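Local coordinates for RNA-binding protein HI_1333 (Haemophilus influenzae, PDB 1JO0) that is of unknown function but probably binds RNA through its CRM (CRS1/YhbY) domain, at residues 8-11 / 12-16; 57-60 / 61-65. All coordinates share one frame; numbering follows the deposited sequence. Where two conformers were deposited one is given.

Interaction 1. Residues 8-11 / 12-16; sequences KQFL and KGLAH
Gln9 OE1 and Lys12 NZ grip one water between them and so join two side chains three residues apart on the helix. The water donates to Gln9 OE1 at 2.7 Å and accepts from Lys12 NZ at 2.9 Å. Both chains leave the backbone with CG anti to N, but they then part in shape: the lysine runs on fully extended, while the glutamine folds back at chi2 (59°), which carries OE1 across toward the lysine chain, 3.9 Å from Lys12 CD. Beneath this bridge the main chain is regular α-helix. Lys12 N donates to Lys8 O (2.9 Å), and the next three residues repeat the i to i+4 pattern, ending with Ala15 N on Leu11 O, also 2.9 Å. On another flank, one conformer of Leu14 brings CD2 to 4.3 Å from Phe10 CE2, a doubtful contact because Leu14 also adopts a second conformer. Phe10 also touches Pro96, and Leu14 touches Ile93, near the C-terminus. Leu11 and Ala15, likewise a turn apart, face the β-sheet: Leu11 packs on Leu46, Val75 and Tyr85, Ala15 on Leu46 and Val83. Helix 5-15 is amphipathic in that these two lie against the sheet of the CRM domain while Lys8, Gln9 and Lys12 are exposed, the Lys12 side chain running past Val75 and Gln76 of the edge strand. The water matches the amide oxygen to the ammonium without direct contact, and a bridge between two exposed side chains would probably exchange with solvent readily.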
loop_
_atom_site.group_PDB
_atom_site.type_symbol
_atom_site.label_atom_id
_atom_site.label_comp_id
_atom_site.label_asym_id
_atom_site.label_seq_id
_atom_site.Cartn_x
_atom_site.Cartn_y
_atom_site.Cartn_z
ATOM N N LYS A 8 -1.082 13.017 -1.062
ATOM C CA LYS A 8 -0.713 12.004 -0.082
ATOM C C LYS A 8 -1.517 12.167 1.198
ATOM O O LYS A 8 -2.015 11.204 1.790
ATOM C CB LYS A 8 0.805 12.131 0.123
ATOM C CG LYS A 8 1.479 11.023 0.803
ATOM C CD LYS A 8 3.005 11.030 0.701
ATOM C CE LYS A 8 3.687 9.928 1.453
ATOM N NZ LYS A 8 5.028 10.116 2.059
ATOM N N GLN A 9 -1.680 13.424 1.644
ATOM C CA GLN A 9 -2.424 13.654 2.868
ATOM C C GLN A 9 -3.885 13.304 2.687
ATOM O O GLN A 9 -4.517 12.735 3.574
ATOM C CB GLN A 9 -2.304 15.117 3.271
ATOM C CG GLN A 9 -3.221 15.552 4.399
ATOM C CD GLN A 9 -2.892 14.681 5.601
ATOM O OE1 GLN A 9 -1.702 14.457 5.901
ATOM N NE2 GLN A 9 -3.933 14.149 6.217
ATOM N N PHE A 10 -4.475 13.633 1.532
ATOM C CA PHE A 10 -5.842 13.255 1.251
ATOM C C PHE A 10 -6.006 11.743 1.426
ATOM O O PHE A 10 -6.965 11.260 2.036
ATOM C CB PHE A 10 -6.249 13.661 -0.187
ATOM C CG PHE A 10 -7.589 13.072 -0.580
ATOM C CD1 PHE A 10 -8.782 13.601 -0.143
ATOM C CD2 PHE A 10 -7.593 11.956 -1.431
ATOM C CE1 PHE A 10 -9.986 13.016 -0.540
ATOM C CE2 PHE A 10 -8.794 11.387 -1.801
ATOM C CZ PHE A 10 -9.987 11.920 -1.369
ATOM N N LEU A 11 -5.109 10.958 0.831
ATOM C CA LEU A 11 -5.218 9.513 0.893
ATOM C C LEU A 11 -4.953 8.961 2.288
ATOM O O LEU A 11 -5.595 8.005 2.678
ATOM C CB LEU A 11 -4.237 8.916 -0.121
ATOM C CG LEU A 11 -4.547 9.218 -1.594
ATOM C CD1 LEU A 11 -3.390 8.796 -2.456
ATOM C CD2 LEU A 11 -5.853 8.538 -2.021
ATOM N N LYS A 12 -4.044 9.581 3.023
ATOM C CA LYS A 12 -3.792 9.199 4.401
ATOM C C LYS A 12 -5.079 9.358 5.196
ATOM O O LYS A 12 -5.483 8.509 5.962
ATOM C CB LYS A 12 -2.692 10.118 4.948
ATOM C CG LYS A 12 -2.418 9.886 6.414
ATOM C CD LYS A 12 -1.253 10.702 6.927
ATOM C CE LYS A 12 -1.185 10.718 8.460
ATOM N NZ LYS A 12 0.027 11.446 8.956
ATOM N N GLY A 13 -5.775 10.474 5.000
ATOM C CA GLY A 13 -7.008 10.699 5.739
ATOM C C GLY A 13 -8.096 9.700 5.397
ATOM O O GLY A 13 -8.863 9.236 6.256
ATOM N N LEU A 14 -8.206 9.355 4.116
ATOM C CA LEU A 14 -9.188 8.377 3.674
ATOM C C LEU A 14 -8.871 6.987 4.196
ATOM O O LEU A 14 -9.784 6.278 4.618
ATOM C CB LEU A 14 -9.244 8.420 2.151
ATOM C CG LEU A 14 -10.247 7.511 1.478
ATOM C CD1 LEU A 14 -11.626 7.818 2.026
ATOM C CD2 LEU A 14 -10.218 7.718 -0.036
ATOM N N ALA A 15 -7.598 6.623 4.221
ATOM C CA ALA A 15 -7.183 5.293 4.651
ATOM C C ALA A 15 -7.474 5.045 6.125
ATOM O O ALA A 15 -7.558 3.897 6.549
ATOM C CB ALA A 15 -5.704 5.031 4.367
ATOM N N HIS A 16 -7.633 6.114 6.920
ATOM C CA HIS A 16 -8.060 5.910 8.317
ATOM C C HIS A 16 -9.327 5.108 8.423
ATOM O O HIS A 16 -9.564 4.428 9.428
ATOM C CB HIS A 16 -8.209 7.336 8.889
ATOM C CG HIS A 16 -8.674 7.454 10.277
ATOM N ND1 HIS A 16 -7.796 7.231 11.314
ATOM C CD2 HIS A 16 -9.872 7.782 10.820
ATOM C CE1 HIS A 16 -8.446 7.406 12.444
ATOM N NE2 HIS A 16 -9.707 7.738 12.171
HETATM O O HOH W 1 -1.006 14.155 8.519
#

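Interaction 2. Residues 57-60 / 61-65; sequences ETKQ and LIINA
Residues 57-60 run straight into 61-65 as part of the α-helix 56-70, one of the helices that pack with the mixed β-sheet in the CRM fold. Its four i to i+4 backbone bonds are nearly straight; in the third, Ile63 N meets Lys59 O at 2.9 Å with an N-H...O angle of 169°. On the side toward the sheet, Lys59 and Ile63 lie next to each other and point the same way, with Lys59 CG 3.9 Å from Ile63 CD1. Both touch Thr77 of strand 73-78. Beyond this apolar stem the lysine turns at chi3 (73°), and its NZ is hydrogen-bonded to Gly79 O. Thr58 CG2 approaches Ile62 CD1 more loosely, at 4.2 Å, while Thr58 OG1 bonds to Asp55 OD2. The exposed side carries an amide pair. Gln60 bends at its second torsion and Asn64 swings CG beside its own backbone N, which lets the two side chains meet with their amide planes 43° apart. Gln60 NE2 donates to Asn64 OD1 at 2.9 Å: the acceptor lies in the plane of the glutamine amide, whereas the donor sits above the asparagine carbonyl plane, and OD1 is also hydrogen-bonded to O2 of a bound glycerol.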
loop_
_atom_site.group_PDB
_atom_site.type_symbol
_atom_site.label_atom_id
_atom_site.label_comp_id
_atom_site.label_asym_id
_atom_site.label_seq_id
_atom_site.Cartn_x
_atom_site.Cartn_y
_atom_site.Cartn_z
ATOM N N GLU A 57 14.203 -2.936 9.742
ATOM C CA GLU A 57 14.943 -3.309 8.519
ATOM C C GLU A 57 14.156 -4.299 7.685
ATOM O O GLU A 57 14.116 -4.200 6.471
ATOM C CB GLU A 57 16.326 -3.841 8.927
ATOM C CG GLU A 57 17.280 -2.860 9.529
ATOM C CD GLU A 57 16.901 -2.468 10.948
ATOM O OE1 GLU A 57 16.347 -3.325 11.689
ATOM O OE2 GLU A 57 17.193 -1.309 11.264
ATOM N N THR A 58 13.496 -5.256 8.358
ATOM C CA THR A 58 12.686 -6.237 7.618
ATOM C C THR A 58 11.542 -5.553 6.909
ATOM O O THR A 58 11.232 -5.781 5.749
ATOM C CB THR A 58 12.211 -7.288 8.630
ATOM O OG1 THR A 58 13.429 -7.960 9.017
ATOM C CG2 THR A 58 11.242 -8.320 8.052
ATOM N N LYS A 59 10.878 -4.644 7.633
ATOM C CA LYS A 59 9.774 -3.920 7.054
ATOM C C LYS A 59 10.267 -3.098 5.860
ATOM O O LYS A 59 9.575 -3.029 4.848
ATOM C CB LYS A 59 9.110 -3.066 8.081
ATOM C CG LYS A 59 7.912 -2.284 7.527
ATOM C CD LYS A 59 7.107 -1.783 8.731
ATOM C CE LYS A 59 7.912 -0.667 9.364
ATOM N NZ LYS A 59 7.095 0.306 10.145
ATOM N N GLN A 60 11.460 -2.511 5.990
ATOM C CA GLN A 60 11.957 -1.712 4.895
ATOM C C GLN A 60 12.209 -2.557 3.655
ATOM O O GLN A 60 11.931 -2.123 2.535
ATOM C CB GLN A 60 13.248 -0.957 5.299
ATOM C CG GLN A 60 13.605 0.115 4.292
ATOM C CD GLN A 60 12.548 1.210 4.276
ATOM O OE1 GLN A 60 12.308 1.840 5.301
ATOM N NE2 GLN A 60 11.926 1.439 3.117
ATOM N N LEU A 61 12.767 -3.761 3.814
ATOM C CA LEU A 61 12.940 -4.689 2.688
ATOM C C LEU A 61 11.612 -4.932 1.971
ATOM O O LEU A 61 11.546 -4.870 0.756
ATOM C CB LEU A 61 13.516 -6.005 3.213
ATOM C CG LEU A 61 14.905 -6.227 3.658
ATOM C CD1 LEU A 61 15.109 -7.641 4.199
ATOM C CD2 LEU A 61 15.932 -6.062 2.524
ATOM N N ILE A 62 10.598 -5.229 2.774
ATOM C CA ILE A 62 9.260 -5.474 2.239
ATOM C C ILE A 62 8.725 -4.263 1.518
ATOM O O ILE A 62 8.225 -4.424 0.393
ATOM C CB ILE A 62 8.317 -5.935 3.366
ATOM C CG1 ILE A 62 8.689 -7.322 3.882
ATOM C CG2 ILE A 62 6.874 -5.878 2.912
ATOM C CD1 ILE A 62 8.140 -7.725 5.226
ATOM N N ILE A 63 8.773 -3.078 2.098
ATOM C CA ILE A 63 8.290 -1.871 1.465
ATOM C C ILE A 63 8.981 -1.685 0.128
ATOM O O ILE A 63 8.368 -1.391 -0.918
ATOM C CB ILE A 63 8.540 -0.614 2.348
ATOM C CG1 ILE A 63 7.670 -0.581 3.580
ATOM C CG2 ILE A 63 8.410 0.668 1.520
ATOM C CD1 ILE A 63 7.979 0.422 4.653
ATOM N N ASN A 64 10.302 -1.787 0.154
ATOM C CA ASN A 64 11.057 -1.517 -1.063
ATOM C C ASN A 64 10.674 -2.468 -2.179
ATOM O O ASN A 64 10.580 -2.057 -3.344
ATOM C CB ASN A 64 12.556 -1.601 -0.767
ATOM C CG ASN A 64 13.061 -0.455 0.083
ATOM O OD1 ASN A 64 12.325 0.471 0.364
ATOM N ND2 ASN A 64 14.330 -0.535 0.497
ATOM N N ALA A 65 10.480 -3.734 -1.829
ATOM C CA ALA A 65 10.132 -4.721 -2.841
ATOM C C ALA A 65 8.733 -4.458 -3.412
ATOM O O ALA A 65 8.488 -4.587 -4.607
ATOM C CB ALA A 65 10.181 -6.118 -2.271
#

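Overall arrangement
Interactions 1 and 2 belong to different helices, 5-15 and 56-70, whose contacts lie on opposite sides of the chain's centre, with their own centres about 21 Å apart and no touch between them. Strand 73-78 is what they share, since side chains of both helices rest on it. Interaction 1 is partly buried, placing Leu11 and Ala15 against several strands of the sheet; interaction 2 is mainly a surface contact, with Ile63 as its buried member. Both polar links lie at the surface yet differ in kind: a lysine and a glutamine meet through water in residues 8-16, whereas two uncharged amides bond directly in residues 57-65, where Lys59 instead reaches a backbone carbonyl, that of Gly79.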